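Local coordinates for molybdopterin-guanine dinucleotide biosynthesis protein A (MobA) (Archaeoglobus fulgidus, PDB 3NGW), which probably acts as a GTP-binding nucleotidyltransferase that attaches a guanine nucleotide to the molybdenum cofactor, at residues Trp31-Tyr36 against Thr41-Arg46; Glu61-Leu66 against Leu80-Ser85; Ala135-Arg140 against Leu153-Val158; Tyr161-Leu166 against Lys171-Phe176. All blocks are in the same frame, centred on the assembly; numbering follows the deposited sequence.

Contact 1: residues Trp31-Tyr36 against Thr41-Arg46; sequences WVLEKY and TVFVCR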
# COMPACT_ATOMS: atom_id res chain seq x y z
N TRP A 31 13.49 2.02 2.26
CA TRP A 31 13.11 2.62 0.99
C TRP A 31 11.81 3.41 1.13
O TRP A 31 11.74 4.57 0.74
CB TRP A 31 12.91 1.54 -0.07
CG TRP A 31 14.10 1.30 -0.93
CD1 TRP A 31 15.22 0.57 -0.63
CD2 TRP A 31 14.29 1.78 -2.27
NE1 TRP A 31 16.09 0.57 -1.69
CE2 TRP A 31 15.55 1.30 -2.71
CE3 TRP A 31 13.52 2.57 -3.13
CZ2 TRP A 31 16.05 1.59 -3.99
CZ3 TRP A 31 14.02 2.86 -4.41
CH2 TRP A 31 15.28 2.37 -4.82
N VAL A 32 10.78 2.76 1.68
CA VAL A 32 9.48 3.41 1.85
C VAL A 32 9.49 4.45 2.97
O VAL A 32 8.75 5.42 2.93
CB VAL A 32 8.34 2.36 2.08
CG1 VAL A 32 8.22 1.46 0.86
CG2 VAL A 32 8.61 1.53 3.33
N LEU A 33 10.35 4.24 3.96
CA LEU A 33 10.48 5.17 5.07
C LEU A 33 10.90 6.52 4.47
O LEU A 33 10.23 7.53 4.70
CB LEU A 33 11.55 4.66 6.04
CG LEU A 33 11.21 4.39 7.51
CD1 LEU A 33 9.76 4.05 7.70
CD2 LEU A 33 12.11 3.25 8.03
N GLU A 34 11.98 6.51 3.69
CA GLU A 34 12.48 7.72 3.03
C GLU A 34 11.47 8.36 2.10
O GLU A 34 11.24 9.56 2.14
CB GLU A 34 13.72 7.40 2.19
CG GLU A 34 15.00 7.25 2.94
CD GLU A 34 16.15 6.80 2.04
OE1 GLU A 34 16.25 7.29 0.90
OE2 GLU A 34 16.96 5.96 2.49
N LYS A 35 10.90 7.53 1.23
CA LYS A 35 9.94 7.98 0.22
C LYS A 35 8.67 8.64 0.74
O LYS A 35 8.18 9.59 0.13
CB LYS A 35 9.58 6.79 -0.69
CG LYS A 35 8.52 7.12 -1.74
CD LYS A 35 8.07 5.89 -2.52
CE LYS A 35 9.07 5.46 -3.58
NZ LYS A 35 10.30 4.91 -2.98
N TYR A 36 8.15 8.17 1.87
CA TYR A 36 6.91 8.68 2.43
C TYR A 36 7.04 9.54 3.68
O TYR A 36 6.03 9.99 4.22
CB TYR A 36 5.97 7.50 2.73
CG TYR A 36 5.67 6.63 1.53
CD1 TYR A 36 4.93 7.13 0.45
CD2 TYR A 36 6.16 5.33 1.44
CE1 TYR A 36 4.68 6.35 -0.69
CE2 TYR A 36 5.93 4.55 0.32
CZ TYR A 36 5.19 5.06 -0.74
OH TYR A 36 4.99 4.29 -1.86
N THR A 41 2.07 10.15 7.08
CA THR A 41 2.12 8.71 6.89
C THR A 41 2.13 7.81 8.12
O THR A 41 2.67 8.16 9.16
CB THR A 41 3.39 8.39 6.08
OG1 THR A 41 3.43 9.23 4.93
CG2 THR A 41 3.43 6.94 5.66
N VAL A 42 1.51 6.64 7.98
CA VAL A 42 1.53 5.62 9.02
C VAL A 42 1.93 4.35 8.29
O VAL A 42 1.60 4.17 7.13
CB VAL A 42 0.16 5.39 9.73
CG1 VAL A 42 -0.24 6.62 10.49
CG2 VAL A 42 -0.90 4.98 8.72
N PHE A 43 2.67 3.50 8.98
CA PHE A 43 3.09 2.24 8.40
C PHE A 43 2.29 1.16 9.11
O PHE A 43 2.41 0.98 10.32
CB PHE A 43 4.59 2.07 8.62
CG PHE A 43 5.41 3.08 7.88
CD1 PHE A 43 5.85 2.83 6.58
CD2 PHE A 43 5.69 4.32 8.46
CE1 PHE A 43 6.56 3.81 5.86
CE2 PHE A 43 6.39 5.30 7.76
CZ PHE A 43 6.83 5.05 6.45
N VAL A 44 1.46 0.46 8.34
CA VAL A 44 0.60 -0.58 8.88
C VAL A 44 1.24 -1.95 8.90
O VAL A 44 1.48 -2.57 7.86
CB VAL A 44 -0.71 -0.66 8.07
CG1 VAL A 44 -1.69 -1.60 8.78
CG2 VAL A 44 -1.30 0.74 7.92
N CYS A 45 1.52 -2.43 10.11
CA CYS A 45 2.15 -3.72 10.33
C CYS A 45 1.12 -4.83 10.44
O CYS A 45 -0.06 -4.56 10.68
CB CYS A 45 2.99 -3.67 11.61
SG CYS A 45 4.15 -2.30 11.65
N ARG A 46 1.56 -6.07 10.30
CA ARG A 46 0.65 -7.21 10.39
C ARG A 46 0.14 -7.45 11.80
O ARG A 46 -0.93 -8.01 11.99
CB ARG A 46 1.34 -8.47 9.87
CG ARG A 46 2.64 -8.76 10.54
CD ARG A 46 3.22 -10.06 10.06
NE ARG A 46 4.58 -10.19 10.57
CZ ARG A 46 5.67 -9.79 9.92
NH1 ARG A 46 5.57 -9.24 8.72
NH2 ARG A 46 6.85 -9.91 10.51
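Leu-33 and Val-32 meet the Phe-43 ring and make up the apolar part of the contact. Methyl CD1 of Leu-33 sits over one face as a CH-pi contact, 3.7 Å from the ring centroid and displaced toward the rim, so that it comes within 3.3 Å of Phe-43 CZ, a tight fit. CG2 of Val-32 approaches Phe-43 CE1 obliquely at 4.0 Å, the two side chains running past each other in opposite directions. On the ring's opposite face lies CG2 of Thr-41, two residues back on the same strand, which leaves the phenyl group sandwiched between aliphatic methyls. Helix 28-36 and strand 40-44 are consecutive elements of the Rossmann-like alpha/beta fold of this GT-A-clan domain. Their short segments run nearly antiparallel, at 160° with axes 9.9 Å apart, as expected of a helix that returns the chain to a parallel sheet. Val-3 and Val-5 of strand 2-6 extend the apolar layer beneath Tyr-36. The polar part is a single hydrogen bond at the helix end: OG1 of Thr-41 donates to the backbone O of Tyr-36 at 2.8 Å, tilted 25° from the carbonyl plane. The threonine hydroxyl is set beside its own backbone N (chi1 -50°), which aims it at the helix end and leaves CG2 near Tyr-36 CB at 3.9 Å. Replacing Thr-41 with a valine would probably leave the Tyr-36 carbonyl without this donor and cost the helix end its polar tie to the strand.

Contact 2: residues Glu61-Leu66 against Leu80-Ser85; sequences EFIWDL and LRHFGS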
# COMPACT_ATOMS: atom_id res chain seq x y z
N GLU A 61 5.51 6.34 12.61
CA GLU A 61 4.25 5.90 13.19
C GLU A 61 3.87 4.49 12.69
O GLU A 61 3.48 4.32 11.54
CB GLU A 61 3.16 6.92 12.81
CG GLU A 61 1.75 6.62 13.31
CD GLU A 61 1.37 7.41 14.55
OE1 GLU A 61 2.07 7.29 15.57
OE2 GLU A 61 0.36 8.15 14.50
N PHE A 62 4.01 3.49 13.55
CA PHE A 62 3.67 2.12 13.19
C PHE A 62 2.39 1.69 13.88
O PHE A 62 2.30 1.70 15.10
CB PHE A 62 4.79 1.14 13.57
CG PHE A 62 6.06 1.36 12.83
CD1 PHE A 62 7.13 2.01 13.45
CD2 PHE A 62 6.18 0.97 11.51
CE1 PHE A 62 8.31 2.26 12.76
CE2 PHE A 62 7.36 1.21 10.81
CZ PHE A 62 8.43 1.87 11.44
N ILE A 63 1.40 1.31 13.08
CA ILE A 63 0.11 0.90 13.62
C ILE A 63 -0.23 -0.53 13.17
O ILE A 63 0.50 -1.14 12.39
CB ILE A 63 -0.99 1.89 13.17
CG1 ILE A 63 -1.14 1.88 11.64
CG2 ILE A 63 -0.61 3.31 13.61
CD1 ILE A 63 -2.31 2.69 11.13
N TRP A 64 -1.35 -1.05 13.68
CA TRP A 64 -1.78 -2.40 13.35
C TRP A 64 -3.29 -2.52 13.57
O TRP A 64 -3.87 -1.67 14.25
CB TRP A 64 -1.03 -3.41 14.23
CG TRP A 64 -1.31 -3.24 15.71
CD1 TRP A 64 -2.33 -3.80 16.42
CD2 TRP A 64 -0.58 -2.42 16.64
NE1 TRP A 64 -2.29 -3.39 17.73
CE2 TRP A 64 -1.22 -2.54 17.89
CE3 TRP A 64 0.55 -1.60 16.53
CZ2 TRP A 64 -0.78 -1.87 19.03
CZ3 TRP A 64 1.00 -0.93 17.67
CH2 TRP A 64 0.33 -1.08 18.90
N ASP A 65 -3.91 -3.54 12.99
CA ASP A 65 -5.36 -3.75 13.15
C ASP A 65 -5.66 -4.09 14.61
O ASP A 65 -5.19 -5.12 15.12
CB ASP A 65 -5.84 -4.89 12.25
CG ASP A 65 -7.36 -4.96 12.15
OD1 ASP A 65 -7.97 -4.05 11.54
OD2 ASP A 65 -7.95 -5.92 12.69
N LEU A 66 -6.45 -3.24 15.26
CA LEU A 66 -6.80 -3.42 16.67
C LEU A 66 -7.33 -4.81 17.00
O LEU A 66 -7.00 -5.37 18.04
CB LEU A 66 -7.85 -2.38 17.10
CG LEU A 66 -7.71 -1.75 18.50
CD1 LEU A 66 -8.99 -0.98 18.85
CD2 LEU A 66 -7.45 -2.82 19.55
N LEU A 80 -7.79 3.32 7.83
CA LEU A 80 -8.99 4.13 7.80
C LEU A 80 -9.48 4.44 9.21
O LEU A 80 -9.93 5.56 9.49
CB LEU A 80 -10.09 3.45 6.99
CG LEU A 80 -9.73 3.29 5.51
CD1 LEU A 80 -10.86 2.60 4.80
CD2 LEU A 80 -9.46 4.65 4.87
N ARG A 81 -9.40 3.45 10.10
CA ARG A 81 -9.85 3.65 11.49
C ARG A 81 -8.87 4.53 12.27
O ARG A 81 -9.23 5.12 13.28
CB ARG A 81 -10.00 2.30 12.21
CG ARG A 81 -11.05 1.38 11.63
CD ARG A 81 -12.43 2.01 11.63
NE ARG A 81 -13.47 1.07 11.18
CZ ARG A 81 -14.69 1.42 10.78
NH1 ARG A 81 -15.05 2.70 10.77
NH2 ARG A 81 -15.55 0.50 10.40
N HIS A 82 -7.64 4.62 11.79
CA HIS A 82 -6.62 5.43 12.45
C HIS A 82 -6.71 6.92 12.16
O HIS A 82 -6.73 7.73 13.08
CB HIS A 82 -5.22 4.94 12.05
CG HIS A 82 -4.12 5.76 12.65
ND1 HIS A 82 -3.86 5.76 14.01
CD2 HIS A 82 -3.26 6.64 12.10
CE1 HIS A 82 -2.88 6.61 14.26
NE2 HIS A 82 -2.50 7.16 13.11
N PHE A 83 -6.76 7.29 10.88
CA PHE A 83 -6.84 8.70 10.54
C PHE A 83 -7.73 9.07 9.36
O PHE A 83 -7.62 10.17 8.82
CB PHE A 83 -5.43 9.28 10.35
CG PHE A 83 -4.61 8.64 9.24
CD1 PHE A 83 -5.15 7.67 8.41
CD2 PHE A 83 -3.29 9.02 9.04
CE1 PHE A 83 -4.39 7.10 7.39
CE2 PHE A 83 -2.51 8.46 8.02
CZ PHE A 83 -3.07 7.50 7.20
N GLY A 84 -8.63 8.17 8.96
CA GLY A 84 -9.54 8.46 7.87
C GLY A 84 -9.06 8.15 6.46
O GLY A 84 -8.31 7.20 6.24
N SER A 85 -9.52 8.96 5.50
CA SER A 85 -9.17 8.80 4.10
C SER A 85 -7.67 8.90 3.90
O SER A 85 -6.98 9.65 4.59
CB SER A 85 -9.88 9.86 3.24
OG SER A 85 -9.29 11.14 3.38
O HOH W 1 -1.31 9.61 12.88
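Ile-63 covers one face of the His-82 imidazole while Glu-61 reaches the ring's edge. Methyl CG2 of Ile-63 makes a CH-pi contact over the face, 4.1 Å from the centroid of the His-82 ring; CD1 of the same residue packs on His-82 CB at 3.8 Å. Glu-61 and His-82 extend toward each other from opposite directions, the carboxylate plane 82° from that of the ring. NE2 of His-82 gives OE2 of Glu-61 a weak hydrogen bond, 3.3 Å long and bent to 127° at the proton. A water bridges the same two atoms, 2.7 Å from Glu-61 OE2, to which it donates. The imidazole extends toward the strand because His-82 CG lies anti to the backbone N (chi1 178°). One layer out, Val-42 of the neighbouring strand 40-44 touches Glu-61, Ile-63 and His-82, giving this edge-strand contact an apolar floor. Beyond the histidine, Gly-84 is the first residue to leave helical angles, and its positive phi turns the chain toward strand 86-90 of the Rossmann-like sheet. With the direct bond poorly aligned, each of the water's two bonds is shorter than the direct one, and the neighbouring carboxylate would probably favour a protonated imidazole.

Contact 3: residues Ala135-Arg140 against Leu153-Val158; sequences ADELER and LERLNV. With CA (calcium ion), chain B.
Glu-137 buries the most surface here, its side chain lying against both Leu-156 and Arg-155. The base of the glutamate meets the leucine: CD2 of Leu-156 lies 3.4 Å from Glu-137 CB, the two side chains passing in opposite directions. Farther out, Glu-137 crosses Arg-155 at about a right angle. CG of Glu-137 rests on Arg-155 CB at 3.6 Å, and the bend at chi2 (49°) brings OE2 within 3.2 Å of the arginine CD. The charged ends remain apart: OE2 of Glu-137 is 4.2 Å from NE of Arg-155, too far for a salt bridge, although the opposite charges should still attract. The other carboxylate oxygen, OE1, is taken by NH1 of Arg-140, one helical turn along, in a 2.7 Å salt bridge. With an alanine in the place of Glu-137, Arg-140 is likely to lose its mate and the Arg-155 side chain the cover of CG and the carboxylate. Next to Glu-137, Asp-136 binds a calcium ion through OD2 at 2.8 Å, together with three waters; its OD1 pairs with Arg-81 of helix 72-83. The contact sets the first turns of helix 135-143 against the turn that leaves helix 150-154 for edge strand 158-162, a helix-to-loop junction on the outside of the MobA-like alpha/beta domain.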
# COMPACT_ATOMS: atom_id res chain seq x y z
N ALA A 135 -14.60 1.95 5.04
CA ALA A 135 -14.18 1.13 6.17
C ALA A 135 -15.16 0.06 6.68
O ALA A 135 -14.73 -1.03 7.05
CB ALA A 135 -13.77 2.03 7.34
N ASP A 136 -16.45 0.36 6.70
CA ASP A 136 -17.42 -0.61 7.19
C ASP A 136 -17.46 -1.88 6.36
O ASP A 136 -17.46 -2.98 6.90
CB ASP A 136 -18.83 -0.01 7.24
CG ASP A 136 -18.96 1.07 8.28
OD1 ASP A 136 -18.40 0.90 9.39
OD2 ASP A 136 -19.62 2.10 8.00
N GLU A 137 -17.52 -1.73 5.04
CA GLU A 137 -17.57 -2.88 4.16
C GLU A 137 -16.28 -3.71 4.27
O GLU A 137 -16.32 -4.94 4.19
CB GLU A 137 -17.80 -2.43 2.71
CG GLU A 137 -18.78 -3.32 1.97
CD GLU A 137 -20.07 -3.56 2.76
OE1 GLU A 137 -20.75 -2.56 3.11
OE2 GLU A 137 -20.38 -4.74 3.03
N LEU A 138 -15.15 -3.03 4.47
CA LEU A 138 -13.88 -3.72 4.62
C LEU A 138 -13.84 -4.48 5.93
O LEU A 138 -13.34 -5.60 6.00
CB LEU A 138 -12.71 -2.72 4.57
CG LEU A 138 -12.46 -2.01 3.24
CD1 LEU A 138 -11.21 -1.13 3.34
CD2 LEU A 138 -12.27 -3.05 2.14
N GLU A 139 -14.39 -3.87 6.98
CA GLU A 139 -14.40 -4.50 8.29
C GLU A 139 -15.33 -5.70 8.32
O GLU A 139 -15.03 -6.70 8.98
CB GLU A 139 -14.83 -3.50 9.35
CG GLU A 139 -14.93 -4.10 10.73
CD GLU A 139 -15.16 -3.05 11.78
OE1 GLU A 139 -15.95 -2.12 11.52
OE2 GLU A 139 -14.56 -3.15 12.87
N ARG A 140 -16.46 -5.61 7.62
CA ARG A 140 -17.40 -6.73 7.58
C ARG A 140 -16.69 -7.91 6.94
O ARG A 140 -16.81 -9.05 7.41
CB ARG A 140 -18.65 -6.37 6.78
CG ARG A 140 -19.53 -5.35 7.46
CD ARG A 140 -20.89 -5.23 6.77
NE ARG A 140 -21.62 -4.07 7.28
CZ ARG A 140 -21.51 -2.84 6.80
NH1 ARG A 140 -20.70 -2.59 5.78
NH2 ARG A 140 -22.19 -1.84 7.35
N LEU A 153 -15.28 -4.58 -2.27
CA LEU A 153 -15.25 -3.47 -3.21
C LEU A 153 -16.50 -3.44 -4.09
O LEU A 153 -16.90 -2.38 -4.58
CB LEU A 153 -13.99 -3.54 -4.09
CG LEU A 153 -12.69 -3.19 -3.37
CD1 LEU A 153 -11.51 -3.31 -4.30
CD2 LEU A 153 -12.80 -1.77 -2.81
N GLU A 154 -17.11 -4.60 -4.30
CA GLU A 154 -18.31 -4.69 -5.12
C GLU A 154 -19.51 -4.08 -4.42
O GLU A 154 -20.46 -3.65 -5.08
CB GLU A 154 -18.60 -6.15 -5.48
CG GLU A 154 -17.76 -6.67 -6.64
CD GLU A 154 -17.92 -8.16 -6.86
OE1 GLU A 154 -17.42 -8.67 -7.89
OE2 GLU A 154 -18.53 -8.83 -5.99
N ARG A 155 -19.46 -4.03 -3.10
CA ARG A 155 -20.55 -3.44 -2.31
C ARG A 155 -20.31 -1.96 -2.03
O ARG A 155 -21.06 -1.34 -1.28
CB ARG A 155 -20.71 -4.18 -0.98
CG ARG A 155 -21.52 -5.46 -1.05
CD ARG A 155 -21.76 -5.97 0.37
NE ARG A 155 -22.94 -6.82 0.50
CZ ARG A 155 -23.08 -8.02 -0.06
NH1 ARG A 155 -22.10 -8.53 -0.80
NH2 ARG A 155 -24.19 -8.72 0.14
N LEU A 156 -19.27 -1.39 -2.63
CA LEU A 156 -18.94 0.02 -2.42
C LEU A 156 -18.94 0.81 -3.73
O LEU A 156 -18.86 0.23 -4.81
CB LEU A 156 -17.55 0.15 -1.78
CG LEU A 156 -17.34 -0.48 -0.41
CD1 LEU A 156 -15.86 -0.47 -0.06
CD2 LEU A 156 -18.15 0.28 0.63
N ASN A 157 -19.02 2.13 -3.63
CA ASN A 157 -18.99 2.98 -4.81
C ASN A 157 -17.53 3.20 -5.18
O ASN A 157 -16.87 4.09 -4.64
CB ASN A 157 -19.70 4.31 -4.52
CG ASN A 157 -19.53 5.33 -5.64
OD1 ASN A 157 -19.70 5.01 -6.82
ND2 ASN A 157 -19.21 6.57 -5.26
N VAL A 158 -17.01 2.37 -6.09
CA VAL A 158 -15.62 2.45 -6.51
C VAL A 158 -15.40 3.09 -7.88
O VAL A 158 -16.15 2.83 -8.83
CB VAL A 158 -14.98 1.03 -6.54
CG1 VAL A 158 -13.49 1.14 -6.85
CG2 VAL A 158 -15.20 0.33 -5.20
CA CA B . -19.84 3.13 10.61
O HOH W 2 -17.27 4.01 9.70
O HOH W 3 -20.49 0.82 12.00
O HOH W 4 -17.75 2.65 12.06

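Contact 4: residues Tyr161-Leu166 against Lys171-Phe176; sequences YPVEKL and KELISF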
# COMPACT_ATOMS: atom_id res chain seq x y z
N TYR A 161 -9.80 4.08 -11.97
CA TYR A 161 -9.05 5.05 -12.74
C TYR A 161 -8.15 4.40 -13.79
O TYR A 161 -7.34 3.53 -13.47
CB TYR A 161 -8.19 5.89 -11.80
CG TYR A 161 -7.84 7.26 -12.32
CD1 TYR A 161 -8.80 8.28 -12.37
CD2 TYR A 161 -6.54 7.56 -12.71
CE1 TYR A 161 -8.46 9.56 -12.81
CE2 TYR A 161 -6.19 8.84 -13.14
CZ TYR A 161 -7.16 9.83 -13.19
OH TYR A 161 -6.82 11.10 -13.58
N PRO A 162 -8.29 4.81 -15.06
CA PRO A 162 -7.48 4.25 -16.14
C PRO A 162 -6.00 4.49 -15.87
O PRO A 162 -5.55 5.63 -15.78
CB PRO A 162 -7.97 5.01 -17.37
CG PRO A 162 -9.39 5.33 -17.02
CD PRO A 162 -9.25 5.79 -15.59
N VAL A 163 -5.26 3.40 -15.75
CA VAL A 163 -3.84 3.51 -15.47
C VAL A 163 -3.14 4.41 -16.49
O VAL A 163 -2.14 5.05 -16.17
CB VAL A 163 -3.16 2.11 -15.43
CG1 VAL A 163 -3.24 1.44 -16.80
CG2 VAL A 163 -1.72 2.26 -14.99
N GLU A 164 -3.69 4.48 -17.70
CA GLU A 164 -3.12 5.32 -18.75
C GLU A 164 -3.12 6.80 -18.38
O GLU A 164 -2.23 7.54 -18.79
CB GLU A 164 -3.87 5.11 -20.06
CG GLU A 164 -3.60 3.77 -20.73
CD GLU A 164 -2.21 3.68 -21.34
OE1 GLU A 164 -1.22 3.92 -20.63
OE2 GLU A 164 -2.10 3.37 -22.55
N LYS A 165 -4.11 7.22 -17.60
CA LYS A 165 -4.19 8.61 -17.18
C LYS A 165 -3.11 8.96 -16.17
O LYS A 165 -2.99 10.11 -15.76
CB LYS A 165 -5.57 8.89 -16.58
CG LYS A 165 -6.68 9.01 -17.62
CD LYS A 165 -8.05 9.17 -16.97
CE LYS A 165 -9.05 9.85 -17.92
NZ LYS A 165 -9.16 9.22 -19.27
N LEU A 166 -2.31 7.96 -15.79
CA LEU A 166 -1.24 8.18 -14.81
C LEU A 166 0.15 8.26 -15.42
O LEU A 166 1.11 8.60 -14.73
CB LEU A 166 -1.27 7.06 -13.76
CG LEU A 166 -2.55 6.92 -12.94
CD1 LEU A 166 -2.50 5.62 -12.14
CD2 LEU A 166 -2.71 8.12 -12.01
N LYS A 171 6.04 7.82 -16.52
CA LYS A 171 6.28 7.36 -17.89
C LYS A 171 6.11 5.86 -18.12
O LYS A 171 5.33 5.44 -18.98
CB LYS A 171 7.69 7.76 -18.35
CG LYS A 171 7.80 9.13 -19.02
CD LYS A 171 7.60 9.05 -20.54
CE LYS A 171 8.72 8.26 -21.23
NZ LYS A 171 8.57 8.22 -22.72
N GLU A 172 6.85 5.06 -17.37
CA GLU A 172 6.80 3.61 -17.52
C GLU A 172 5.91 2.92 -16.49
O GLU A 172 5.91 1.69 -16.38
CB GLU A 172 8.22 3.04 -17.44
CG GLU A 172 9.21 3.74 -18.36
CD GLU A 172 10.66 3.48 -17.97
OE1 GLU A 172 11.56 4.02 -18.65
OE2 GLU A 172 10.90 2.75 -16.98
N LEU A 173 5.15 3.70 -15.73
CA LEU A 173 4.27 3.16 -14.71
C LEU A 173 5.04 2.23 -13.78
O LEU A 173 4.51 1.21 -13.32
CB LEU A 173 3.11 2.40 -15.37
CG LEU A 173 2.26 3.20 -16.35
CD1 LEU A 173 1.16 2.32 -16.89
CD2 LEU A 173 1.67 4.43 -15.65
N ILE A 174 6.29 2.59 -13.50
CA ILE A 174 7.15 1.81 -12.62
C ILE A 174 6.57 1.75 -11.21
O ILE A 174 6.93 0.88 -10.42
CB ILE A 174 8.59 2.41 -12.61
CG1 ILE A 174 9.56 1.44 -11.95
CG2 ILE A 174 8.59 3.76 -11.89
CD1 ILE A 174 9.70 0.13 -12.71
N SER A 175 5.65 2.66 -10.91
CA SER A 175 5.02 2.70 -9.59
C SER A 175 4.26 1.41 -9.28
O SER A 175 4.04 1.08 -8.11
CB SER A 175 4.04 3.89 -9.51
OG SER A 175 4.70 5.13 -9.66
N PHE A 176 3.88 0.68 -10.32
CA PHE A 176 3.10 -0.56 -10.20
C PHE A 176 3.92 -1.84 -10.14
O PHE A 176 3.38 -2.93 -9.99
CB PHE A 176 2.10 -0.63 -11.35
CG PHE A 176 1.03 0.42 -11.27
CD1 PHE A 176 -0.07 0.24 -10.45
CD2 PHE A 176 1.17 1.63 -11.95
CE1 PHE A 176 -1.04 1.24 -10.29
CE2 PHE A 176 0.22 2.64 -11.80
CZ PHE A 176 -0.89 2.44 -10.97
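Val-163, Leu-166, Leu-173 and Phe-176 meet mainly through apolar side chains, with no hydrogen bond between the two segments. CG2 of Val-163 is the central methyl: it touches Leu-173 CD1 at 3.5 Å and Phe-176 CE2 at 3.8 Å. It projects there because this branch of the valine stands anti to the backbone N, while CG1 (chi1 64°) takes the position between N and the carbonyl carbon. Valine and Phe-176 slide past each other in opposite directions, and the methyl meets the ring obliquely. Leu-166 instead crosses Phe-176 at about a right angle, placing CD1 at the ring's edge and in its plane, 3.8 Å from CZ. The carbonyl O of Leu-173 lies in the same plane at the ring's edge, and it also accepts the backbone N of Phe-176 at 3.1 Å. Leu-173 has left-handed backbone angles (phi 53°), and from this turn its side chain reaches over to the 163-166 segment, with CD2 4.1 Å from the backbone C of Leu-166. Both segments contain a short 3-10 turn, 163-166 and 174-176, so the methyls and the ring join two irregular pieces of chain. Together they follow edge strand 158-162, which pairs with strand 115-119; Pro-118 of that strand touches both Leu-166 and Phe-176, and helix 98-111 meets Leu-166 through His-103 and Ser-175 through Val-100.

Contact 1 is buried, contact 4 partly so, and contacts 2 and 3 lie at the surface. The chemistry follows: contact 4 is apolar, contact 1 adds a single hydroxyl-to-carbonyl bond to its aromatic core, and the surface pair combine aliphatic packing with ionisable groups, with a bridging water in contact 2 and, in contact 3, water and calcium beside the interface on Asp-136. Contacts 1 and 2 share the sheet, strands 40-44 and 62-63 being neighbours joined through the backbones of Phe-43 and Glu-61. Contacts 2 and 3 meet where Arg-81 bridges to Asp-136 and Glu-139. Contact 4 continues the chain from contact 3 at the other edge of the sheet, about 27 Å from contact 2, centre to centre.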